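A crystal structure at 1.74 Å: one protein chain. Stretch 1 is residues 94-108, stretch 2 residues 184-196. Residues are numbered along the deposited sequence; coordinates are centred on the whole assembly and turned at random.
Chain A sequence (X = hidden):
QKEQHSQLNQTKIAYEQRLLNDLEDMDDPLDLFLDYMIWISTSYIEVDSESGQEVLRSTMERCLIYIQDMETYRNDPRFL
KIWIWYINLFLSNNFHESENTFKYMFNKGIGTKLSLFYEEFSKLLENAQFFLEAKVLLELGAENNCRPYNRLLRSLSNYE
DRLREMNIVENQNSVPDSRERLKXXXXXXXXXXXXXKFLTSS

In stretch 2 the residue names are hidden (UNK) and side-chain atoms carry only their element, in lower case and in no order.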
ATOM      1  N   ASN A  94      13.480   2.686  -2.445  1.00 32.88           N
ATOM      2  CA  ASN A  94      13.158   3.867  -3.244  1.00 30.22           C
ATOM      3  C   ASN A  94      12.167   4.761  -2.521  1.00 29.25           C
ATOM      4  O   ASN A  94      10.958   4.576  -2.671  1.00 26.49           O
ATOM      5  CB  ASN A  94      12.583   3.440  -4.605  1.00 30.09           C
ATOM      6  CG  ASN A  94      12.491   4.582  -5.603  1.00 28.69           C
ATOM      7  OD1 ASN A  94      12.318   5.754  -5.245  1.00 28.09           O
ATOM      8  ND2 ASN A  94      12.597   4.237  -6.880  1.00 33.98           N
ATOM      9  N   PHE A  95      12.673   5.725  -1.754  1.00 26.51           N
ATOM     10  CA  PHE A  95      11.811   6.616  -0.980  1.00 25.64           C
ATOM     11  C   PHE A  95      10.829   7.382  -1.867  1.00 26.34           C
ATOM     12  O   PHE A  95       9.647   7.474  -1.553  1.00 23.17           O
ATOM     13  CB  PHE A  95      12.602   7.628  -0.139  1.00 26.83           C
ATOM     14  CG  PHE A  95      11.740   8.715   0.445  1.00 25.28           C
ATOM     15  CD1 PHE A  95      10.997   8.484   1.604  1.00 26.08           C
ATOM     16  CD2 PHE A  95      11.606   9.944  -0.198  1.00 24.87           C
ATOM     17  CE1 PHE A  95      10.171   9.477   2.132  1.00 26.32           C
ATOM     18  CE2 PHE A  95      10.790  10.943   0.322  1.00 26.36           C
ATOM     19  CZ  PHE A  95      10.063  10.709   1.493  1.00 26.91           C
ATOM     20  N   HIS A  96      11.327   7.940  -2.969  1.00 24.68           N
ATOM     21  CA  HIS A  96      10.469   8.782  -3.792  1.00 24.98           C
ATOM     22  C   HIS A  96       9.295   8.028  -4.403  1.00 25.37           C
ATOM     23  O   HIS A  96       8.180   8.538  -4.420  1.00 24.41           O
ATOM     24  CB  HIS A  96      11.268   9.547  -4.840  1.00 31.40           C
ATOM     25  CG  HIS A  96      12.047  10.678  -4.256  1.00 34.02           C
ATOM     26  ND1 HIS A  96      11.443  11.805  -3.742  1.00 36.21           N
ATOM     27  CD2 HIS A  96      13.378  10.847  -4.075  1.00 40.10           C
ATOM     28  CE1 HIS A  96      12.369  12.625  -3.279  1.00 38.00           C
ATOM     29  NE2 HIS A  96      13.552  12.070  -3.471  1.00 38.40           N
ATOM     30  N   GLU A  97       9.552   6.822  -4.886  1.00 21.82           N
ATOM     31  CA  GLU A  97       8.474   6.004  -5.440  1.00 23.83           C
ATOM     32  C   GLU A  97       7.541   5.518  -4.342  1.00 23.24           C
ATOM     33  O   GLU A  97       6.334   5.482  -4.547  1.00 19.54           O
ATOM     34  CB  GLU A  97       9.025   4.853  -6.278  1.00 23.91           C
ATOM     35  CG  GLU A  97       9.557   5.355  -7.625  1.00 31.15           C
ATOM     36  CD  GLU A  97       8.499   6.123  -8.411  1.00 35.83           C
ATOM     37  OE1 GLU A  97       7.440   5.531  -8.697  1.00 31.97           O
ATOM     38  OE2 GLU A  97       8.711   7.324  -8.722  1.00 41.10           O
ATOM     39  N   SER A  98       8.100   5.174  -3.178  1.00 21.15           N
ATOM     40  CA  SER A  98       7.248   4.842  -2.006  1.00 21.01           C
ATOM     41  C   SER A  98       6.336   6.005  -1.625  1.00 20.13           C
ATOM     42  O   SER A  98       5.114   5.835  -1.508  1.00 19.62           O
ATOM     43  CB  SER A  98       8.085   4.408  -0.786  1.00 19.83           C
ATOM     44  OG  SER A  98       8.717   3.160  -1.027  1.00 20.97           O
ATOM     45  N   GLU A  99       6.925   7.185  -1.436  1.00 18.02           N
ATOM     46  CA  GLU A  99       6.149   8.357  -1.062  1.00 20.79           C
ATOM     47  C   GLU A  99       5.127   8.706  -2.156  1.00 20.08           C
ATOM     48  O   GLU A  99       3.984   9.049  -1.857  1.00 20.63           O
ATOM     49  CB  GLU A  99       7.048   9.564  -0.765  1.00 21.17           C
ATOM     50  CG  GLU A  99       6.247  10.723  -0.219  1.00 23.39           C
ATOM     51  CD  GLU A  99       7.047  11.991  -0.021  1.00 32.30           C
ATOM     52  OE1 GLU A  99       7.780  12.394  -0.945  1.00 31.02           O
ATOM     53  OE2 GLU A  99       6.916  12.591   1.070  1.00 36.31           O
ATOM     54  N   ASN A 100       5.541   8.601  -3.417  1.00 20.33           N
ATOM     55  CA  ASN A 100       4.633   8.898  -4.520  1.00 19.66           C
ATOM     56  C   ASN A 100       3.434   7.951  -4.565  1.00 19.10           C
ATOM     57  O   ASN A 100       2.337   8.346  -4.954  1.00 20.46           O
ATOM     58  CB  ASN A 100       5.365   8.875  -5.856  1.00 23.28           C
ATOM     59  CG  ASN A 100       6.256  10.088  -6.043  1.00 27.63           C
ATOM     60  OD1 ASN A 100       6.193  11.052  -5.269  1.00 28.14           O
ATOM     61  ND2 ASN A 100       7.092  10.048  -7.076  1.00 31.21           N
ATOM     62  N   THR A 101       3.663   6.705  -4.165  1.00 19.01           N
ATOM     63  CA  THR A 101       2.570   5.736  -4.071  1.00 19.02           C
ATOM     64  C   THR A 101       1.591   6.166  -2.981  1.00 18.73           C
ATOM     65  O   THR A 101       0.384   6.216  -3.233  1.00 17.19           O
ATOM     66  CB  THR A 101       3.089   4.297  -3.868  1.00 18.29           C
ATOM     67  OG1 THR A 101       4.010   3.977  -4.919  1.00 21.23           O
ATOM     68  CG2 THR A 101       1.928   3.285  -3.919  1.00 20.70           C
ATOM     69  N   PHE A 102       2.095   6.524  -1.790  1.00 18.84           N
ATOM     70  CA  PHE A 102       1.196   7.003  -0.739  1.00 19.59           C
ATOM     71  C   PHE A 102       0.436   8.266  -1.162  1.00 19.45           C
ATOM     72  O   PHE A 102      -0.752   8.414  -0.870  1.00 18.75           O
ATOM     73  CB  PHE A 102       1.950   7.282   0.558  1.00 19.79           C
ATOM     74  CG  PHE A 102       2.266   6.055   1.369  1.00 21.44           C
ATOM     75  CD1 PHE A 102       1.261   5.381   2.058  1.00 20.88           C
ATOM     76  CD2 PHE A 102       3.590   5.625   1.507  1.00 19.72           C
ATOM     77  CE1 PHE A 102       1.567   4.248   2.844  1.00 21.28           C
ATOM     78  CE2 PHE A 102       3.911   4.507   2.273  1.00 19.19           C
ATOM     79  CZ  PHE A 102       2.887   3.814   2.949  1.00 21.05           C
ATOM     80  N   LYS A 103       1.131   9.179  -1.837  1.00 20.27           N
ATOM     81  CA  LYS A 103       0.521  10.410  -2.338  1.00 20.70           C
ATOM     82  C   LYS A 103      -0.586  10.165  -3.376  1.00 19.10           C
ATOM     83  O   LYS A 103      -1.615  10.858  -3.382  1.00 21.60           O
ATOM     84  CB  LYS A 103       1.604  11.326  -2.926  1.00 22.42           C
ATOM     85  CG  LYS A 103       2.486  11.932  -1.862  1.00 21.73           C
ATOM     86  CD  LYS A 103       3.709  12.596  -2.475  1.00 29.90           C
ATOM     87  CE  LYS A 103       3.293  13.669  -3.466  1.00 33.07           C
ATOM     88  NZ  LYS A 103       4.344  14.724  -3.637  1.00 38.25           N
ATOM     89  N   TYR A 104      -0.363   9.184  -4.243  1.00 19.91           N
ATOM     90  CA  TYR A 104      -1.334   8.793  -5.258  1.00 19.99           C
ATOM     91  C   TYR A 104      -2.594   8.214  -4.609  1.00 20.60           C
ATOM     92  O   TYR A 104      -3.720   8.601  -4.935  1.00 22.47           O
ATOM     93  CB  TYR A 104      -0.685   7.769  -6.177  1.00 21.42           C
ATOM     94  CG  TYR A 104      -1.565   7.190  -7.256  1.00 22.67           C
ATOM     95  CD1 TYR A 104      -1.739   7.856  -8.474  1.00 26.66           C
ATOM     96  CD2 TYR A 104      -2.184   5.952  -7.082  1.00 22.19           C
ATOM     97  CE1 TYR A 104      -2.524   7.306  -9.485  1.00 27.20           C
ATOM     98  CE2 TYR A 104      -2.971   5.393  -8.087  1.00 25.86           C
ATOM     99  CZ  TYR A 104      -3.132   6.080  -9.285  1.00 27.31           C
ATOM    100  OH  TYR A 104      -3.904   5.539 -10.290  1.00 28.88           O
ATOM    101  N   MET A 105      -2.391   7.282  -3.681  1.00 20.79           N
ATOM    102  CA  MET A 105      -3.481   6.779  -2.847  1.00 19.83           C
ATOM    103  C   MET A 105      -4.257   7.922  -2.158  1.00 20.56           C
ATOM    104  O   MET A 105      -5.487   7.956  -2.200  1.00 21.53           O
ATOM    105  CB  MET A 105      -2.911   5.827  -1.799  1.00 18.54           C
ATOM    106  CG  MET A 105      -2.278   4.565  -2.399  1.00 17.19           C
ATOM    107  SD  MET A 105      -1.219   3.770  -1.156  1.00 19.55           S
ATOM    108  CE  MET A 105      -2.459   3.135  -0.043  1.00 19.93           C
ATOM    109  N   PHE A 106      -3.534   8.850  -1.539  1.00 19.44           N
ATOM    110  CA  PHE A 106      -4.162   9.972  -0.827  1.00 22.07           C
ATOM    111  C   PHE A 106      -5.063  10.771  -1.784  1.00 22.30           C
ATOM    112  O   PHE A 106      -6.217  11.062  -1.479  1.00 22.19           O
ATOM    113  CB  PHE A 106      -3.100  10.872  -0.191  1.00 25.65           C
ATOM    114  CG  PHE A 106      -3.674  11.933   0.716  1.00 27.28           C
ATOM    115  CD1 PHE A 106      -4.000  11.637   2.038  1.00 31.57           C
ATOM    116  CD2 PHE A 106      -3.891  13.223   0.242  1.00 28.85           C
ATOM    117  CE1 PHE A 106      -4.541  12.617   2.883  1.00 32.16           C
ATOM    118  CE2 PHE A 106      -4.428  14.212   1.076  1.00 31.02           C
ATOM    119  CZ  PHE A 106      -4.753  13.904   2.400  1.00 32.34           C
ATOM    120  N   ASN A 107      -4.526  11.069  -2.965  1.00 23.16           N
ATOM    121  CA  ASN A 107      -5.257  11.807  -4.003  1.00 26.46           C
ATOM    122  C   ASN A 107      -6.536  11.103  -4.462  1.00 29.20           C
ATOM    123  O   ASN A 107      -7.534  11.759  -4.768  1.00 29.78           O
ATOM    124  CB  ASN A 107      -4.351  12.047  -5.209  1.00 28.12           C
ATOM    125  CG  ASN A 107      -5.013  12.921  -6.279  1.00 29.42           C
ATOM    126  OD1 ASN A 107      -5.318  12.458  -7.382  1.00 31.94           O
ATOM    127  ND2 ASN A 107      -5.245  14.177  -5.944  1.00 31.26           N
ATOM    128  N   LYS A 108      -6.497   9.772  -4.513  1.00 25.64           N
ATOM    129  CA  LYS A 108      -7.652   8.977  -4.928  1.00 27.39           C
ATOM    130  C   LYS A 108      -8.599   8.603  -3.778  1.00 27.09           C
ATOM    131  O   LYS A 108      -9.635   7.970  -4.001  1.00 30.70           O
ATOM    132  CB  LYS A 108      -7.186   7.715  -5.652  1.00 29.86           C
ATOM    133  CG  LYS A 108      -6.551   7.991  -7.016  1.00 33.16           C
ATOM    134  CD  LYS A 108      -6.300   6.706  -7.795  1.00 38.31           C
ATOM    135  CE  LYS A 108      -7.515   6.246  -8.589  1.00 42.00           C
ATOM    136  NZ  LYS A 108      -7.683   6.995  -9.867  1.00 43.22           N
ATOM    137  N   UNK A 184       2.783  20.693   1.560  1.00 41.61           N
ATOM    138  CA  UNK A 184       3.627  20.745   0.365  1.00 42.33           C
ATOM    139  C   UNK A 184       4.014  19.364  -0.141  1.00 41.46           C
ATOM    140  O   UNK A 184       3.971  19.104  -1.347  1.00 44.07           O
ATOM    141  N   UNK A 185       4.381  18.478   0.786  1.00 39.75           N
ATOM    142  CA  UNK A 185       4.718  17.089   0.459  1.00 39.29           C
ATOM    143  C   UNK A 185       3.524  16.306  -0.093  1.00 39.45           C
ATOM    144  O   UNK A 185       3.712  15.362  -0.868  1.00 40.32           O
ATOM    145  n   UNK A 185       9.546  14.448   0.183  1.00 37.36           N
ATOM    146  c   UNK A 185       9.059  15.296   1.081  1.00 39.51           C
ATOM    147  c   UNK A 185       6.564  16.888   2.243  1.00 40.28           C
ATOM    148  c   UNK A 185       5.260  16.344   1.684  1.00 38.84           C
ATOM    149  n   UNK A 185       9.612  16.500   1.221  1.00 38.08           N
ATOM    150  n   UNK A 185       8.025  14.935   1.839  1.00 38.04           N
ATOM    151  c   UNK A 185       7.403  15.778   2.861  1.00 38.78           C
ATOM    152  N   UNK A 186       2.311  16.678   0.317  1.00 35.68           N
ATOM    153  CA  UNK A 186       1.107  15.938  -0.078  1.00 35.01           C
ATOM    154  C   UNK A 186       0.536  16.345  -1.429  1.00 35.59           C
ATOM    155  O   UNK A 186      -0.268  15.614  -2.000  1.00 35.45           O
ATOM    156  c   UNK A 186       0.014  16.021   1.004  1.00 33.76           C
ATOM    157  c   UNK A 186      -0.803  15.501   3.359  1.00 34.19           C
ATOM    158  c   UNK A 186       0.297  13.706   1.978  1.00 33.17           C
ATOM    159  c   UNK A 186       0.245  15.203   2.280  1.00 34.66           C
ATOM    160  N   UNK A 187       0.944  17.508  -1.943  1.00 35.96           N
ATOM    161  CA  UNK A 187       0.424  17.995  -3.224  1.00 35.38           C
ATOM    162  C   UNK A 187       0.674  16.940  -4.289  1.00 33.93           C
ATOM    163  O   UNK A 187       1.817  16.549  -4.523  1.00 30.82           O
ATOM    164  c   UNK A 187       0.772  20.476  -2.679  1.00 41.95           C
ATOM    165  c   UNK A 187       1.078  19.342  -3.672  1.00 39.04           C
ATOM    166  c   UNK A 187       0.640  19.715  -5.084  1.00 39.32           C
ATOM    167  c   UNK A 187      -0.705  20.799  -2.500  1.00 45.38           C
ATOM    168  N   UNK A 188      -0.406  16.477  -4.909  1.00 32.04           N
ATOM    169  CA  UNK A 188      -0.326  15.431  -5.914  1.00 32.15           C
ATOM    170  C   UNK A 188       0.387  15.931  -7.174  1.00 33.39           C
ATOM    171  O   UNK A 188       0.094  17.024  -7.673  1.00 32.08           O
ATOM    172  c   UNK A 188      -1.680  13.840  -7.306  1.00 30.18           C
ATOM    173  c   UNK A 188      -1.077  11.577  -7.927  1.00 28.79           C
ATOM    174  c   UNK A 188      -1.562  11.795  -9.207  1.00 30.58           C
ATOM    175  c   UNK A 188      -2.101  13.021  -9.552  1.00 32.76           C
ATOM    176  c   UNK A 188      -2.156  14.044  -8.596  1.00 31.63           C
ATOM    177  o   UNK A 188      -1.502  10.783 -10.142  1.00 30.66           O
ATOM    178  c   UNK A 188      -1.137  12.593  -6.990  1.00 28.49           C
ATOM    179  c   UNK A 188      -1.727  14.938  -6.282  1.00 31.34           C
ATOM    180  N   UNK A 189       1.307  15.121  -7.684  1.00 30.86           N
ATOM    181  CA  UNK A 189       2.060  15.481  -8.880  1.00 33.74           C
ATOM    182  C   UNK A 189       1.839  14.477 -10.013  1.00 34.56           C
ATOM    183  O   UNK A 189       1.314  14.824 -11.074  1.00 33.14           O
ATOM    184  n   UNK A 189       6.675  18.075 -10.809  1.00 48.63           N
ATOM    185  c   UNK A 189       6.029  18.259  -9.663  1.00 50.54           C
ATOM    186  n   UNK A 189       4.732  17.981  -9.589  1.00 48.87           N
ATOM    187  c   UNK A 189       3.551  15.616  -8.548  1.00 35.27           C
ATOM    188  c   UNK A 189       3.924  18.116  -8.379  1.00 45.21           C
ATOM    189  n   UNK A 189       6.678  18.719  -8.597  1.00 49.57           N
ATOM    190  c   UNK A 189       3.894  16.791  -7.613  1.00 41.08           C
ATOM    191  N   UNK A 190       2.210  13.225  -9.758  1.00 32.51           N
ATOM    192  CA  UNK A 190       2.308  12.203 -10.791  1.00 32.89           C
ATOM    193  C   UNK A 190       2.032  10.820 -10.175  1.00 32.11           C
ATOM    194  O   UNK A 190       2.312  10.617  -8.993  1.00 29.09           O
ATOM    195  o   UNK A 190       3.786  11.397 -12.586  1.00 39.52           O
ATOM    196  c   UNK A 190       4.845  11.841 -10.452  1.00 37.57           C
ATOM    197  c   UNK A 190       3.735  12.246 -11.442  1.00 35.70           C
ATOM    198  N   UNK A 191       1.451   9.895 -10.945  1.00 28.88           N
ATOM    199  CA  UNK A 191       1.374   8.491 -10.501  1.00 29.58           C
ATOM    200  C   UNK A 191       2.771   7.877 -10.358  1.00 28.01           C
ATOM    201  O   UNK A 191       3.700   8.251 -11.085  1.00 28.21           O
ATOM    202  c   UNK A 191       0.533   7.663 -11.447  1.00 29.58           C
ATOM    203  N   UNK A 192       2.930   6.916  -9.419  1.00 26.43           N
ATOM    204  CA  UNK A 192       4.220   6.249  -9.297  1.00 24.84           C
ATOM    205  C   UNK A 192       4.575   5.555 -10.600  1.00 23.68           C
ATOM    206  O   UNK A 192       3.684   5.180 -11.369  1.00 24.28           O
ATOM    207  c   UNK A 192       1.954   6.424  -8.431  1.00 27.09           C
ATOM    208  c   UNK A 192       2.534   5.110  -8.012  1.00 25.12           C
ATOM    209  c   UNK A 192       3.995   5.207  -8.182  1.00 26.21           C
ATOM    210  N   UNK A 193       5.866   5.389 -10.845  1.00 25.54           N
ATOM    211  CA  UNK A 193       6.309   4.813 -12.098  1.00 26.70           C
ATOM    212  C   UNK A 193       5.735   3.439 -12.387  1.00 26.24           C
ATOM    213  O   UNK A 193       5.413   3.145 -13.536  1.00 23.31           O
ATOM    214  c   UNK A 193       8.313   4.301 -13.543  1.00 37.12           C
ATOM    215  c   UNK A 193       9.481   2.674 -14.918  1.00 42.51           C
ATOM    216  c   UNK A 193       8.448   4.597 -15.960  1.00 41.48           C
ATOM    217  c   UNK A 193       7.829   4.767 -12.201  1.00 31.77           C
ATOM    218  c   UNK A 193       9.183   3.411 -16.066  1.00 40.08           C
ATOM    219  c   UNK A 193       8.015   5.035 -14.696  1.00 38.28           C
ATOM    220  c   UNK A 193       9.033   3.117 -13.664  1.00 41.89           C
ATOM    221  N   UNK A 194       5.580   2.595 -11.361  1.00 23.37           N
ATOM    222  CA  UNK A 194       5.121   1.229 -11.632  1.00 21.62           C
ATOM    223  C   UNK A 194       3.721   1.219 -12.236  1.00 21.78           C
ATOM    224  O   UNK A 194       3.388   0.344 -13.038  1.00 22.70           O
ATOM    225  c   UNK A 194       2.088   0.756  -7.453  1.00 24.33           C
ATOM    226  c   UNK A 194       4.276   1.374  -8.315  1.00 24.44           C
ATOM    227  c   UNK A 194       5.226   0.303 -10.397  1.00 23.59           C
ATOM    228  c   UNK A 194       1.938  -0.148  -8.501  1.00 25.20           C
ATOM    229  c   UNK A 194       2.963  -0.288  -9.444  1.00 24.30           C
ATOM    230  c   UNK A 194       3.266   1.521  -7.352  1.00 25.13           C
ATOM    231  c   UNK A 194       4.124   0.481  -9.374  1.00 23.66           C
ATOM    232  N   UNK A 195       2.908   2.206 -11.854  1.00 21.63           N
ATOM    233  CA  UNK A 195       1.567   2.328 -12.385  1.00 21.21           C
ATOM    234  C   UNK A 195       1.623   2.812 -13.838  1.00 22.43           C
ATOM    235  O   UNK A 195       0.973   2.231 -14.731  1.00 24.67           O
ATOM    236  c   UNK A 195       0.708   3.269 -11.502  1.00 21.96           C
ATOM    237  c   UNK A 195      -0.407   3.394  -9.203  1.00 29.13           C
ATOM    238  c   UNK A 195       0.423   2.582 -10.155  1.00 23.71           C
ATOM    239  c   UNK A 195      -0.607   3.627 -12.184  1.00 23.97           C
ATOM    240  N   UNK A 196       2.404   3.870 -14.069  1.00 22.82           N
ATOM    241  CA  UNK A 196       2.519   4.443 -15.418  1.00 25.19           C
ATOM    242  C   UNK A 196       3.093   3.421 -16.410  1.00 26.84           C
ATOM    243  O   UNK A 196       2.584   3.271 -17.531  1.00 27.62           O
ATOM    244  n   UNK A 196       6.035   8.548 -15.507  1.00 36.53           N
ATOM    245  c   UNK A 196       2.655   6.822 -14.563  1.00 27.98           C
ATOM    246  c   UNK A 196       3.348   8.165 -14.710  1.00 31.05           C
ATOM    247  c   UNK A 196       5.740   8.487 -14.211  1.00 37.89           C
ATOM    248  n   UNK A 196       4.487   8.307 -13.810  1.00 33.36           N
ATOM    249  c   UNK A 196       3.347   5.723 -15.375  1.00 25.55           C
ATOM    250  n   UNK A 196       6.702   8.620 -13.305  1.00 39.98           N
TER
HETATM  251  O   HOH W   1       6.708   8.891 -10.350  1.00 39.41           O
HETATM  252  O   HOH W   2       1.712  10.437  -6.444  1.00 27.15           O
HETATM  253  O   HOH W   3      -1.849  13.537  -3.075  1.00 32.23           O

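Position 184 has backbone atoms alone, within a helix that begins earlier in the chain; it is Gly184, and an ideal CB there would point away from stretch 1.

Position 185 carries three carbons, a nitrogen, and a carbon holding two more nitrogens, which is the pattern of arginine. Its CA-to-CB bond points sideways, but the chain end comes nearer and reaches the carboxylate of Glu99. As Arg185, it donates from NE to Glu99 OE2 (2.7 Å, 166°) and from NH2 to Glu99 OE1 (2.9 Å, 146°), a two-pronged salt bridge. Arg185 NH2 also lies at the edge of the Phe95 ring, 3.7 Å from Phe95 CE2.

Position 186 has four carbons forked at the second, hence Leu186; Leu186 CD1 lies 4.4 Å from Phe106 CZ.

Position 187 also has four carbons, but forked at the first with one arm two carbons long: Ile187. Its CA-to-CB bond points away and its side chain comes no nearer than 5.7 Å to stretch 1; its listed contact is through backbone O. Lys103 NZ donates to Arg185 O at 2.9 Å and, weakly, to Ile187 O at 3.2 Å.

Position 188 shows one carbon leading to a six-carbon ring bearing an oxygen, therefore Tyr188. Asn107 packs over one ring face, with Asn107 CG 3.6 Å from Tyr188 CG, while Tyr188 CE1 is 3.8 Å from Tyr104 CD1.

Position 189 repeats the arginine pattern, but its end leads away from stretch 1; Arg189 makes no contact within 4.5 Å.

Position 190 has one carbon carrying an oxygen and a carbon. The oxygen separates it from valine and gives Thr190, whose CG2 is 4.4 Å from Asn100 ND2.

Position 191 has a single carbon, so it is Ala191; its CB lies 3.6 Å from Tyr104 CE1.

Position 192 has three carbons closing a ring onto the backbone N: Pro192. Its CD is 3.7 Å from Tyr104 CB, and its CB is 3.5 Å from Thr101 OG1. It occupies the N-cap position of the next helix.

Position 193 has one carbon and a six-carbon ring without oxygen, giving Phe193. The ring leads away, but Phe193 N donates to Glu97 OE1 (2.7 Å, 156°).

Position 194 has the same atoms: Phe194. Its ring end comes nearer, placing Thr101 OG1 at the ring edge, 3.5 Å from Phe194 CE1.

Position 195 has four carbons, forked at the first, one arm two carbons long, hence Ile195. It sets CD1 over a face of Tyr104, 3.9 Å from the ring centroid and 29° off the normal.

Position 196 carries three carbons, a nitrogen and a carbon holding two more nitrogens, the side chain coming no nearer than 5.2 Å to stretch 1; it is Arg196, whose NE donates to Ala191 O at 2.8 Å.

The contact, burying 920 Å² in all, combines direct polar ties from Glu97, Glu99 and Lys103 with apolar packing on Tyr104, which follows them along the helix. Tyr104 packs against Tyr188, Ala191, Pro192 and Ile195, while Glu97, Glu99 and Lys103 hold the backbone or Arg185. Three waters extend the pairing: water 1 donates to Glu97 OE2 (3.0 Å) and Ala191 O (3.2 Å) and accepts from Arg196 NH2 (3.0 Å), water 2 donates to Asn100 O and Thr190 O (both 2.6 Å), and water 3 to Lys103 O (2.7 Å) and Leu186 O (2.8 Å).

Stretch 2, residues 184-196: GRLIYRTAPFFIR
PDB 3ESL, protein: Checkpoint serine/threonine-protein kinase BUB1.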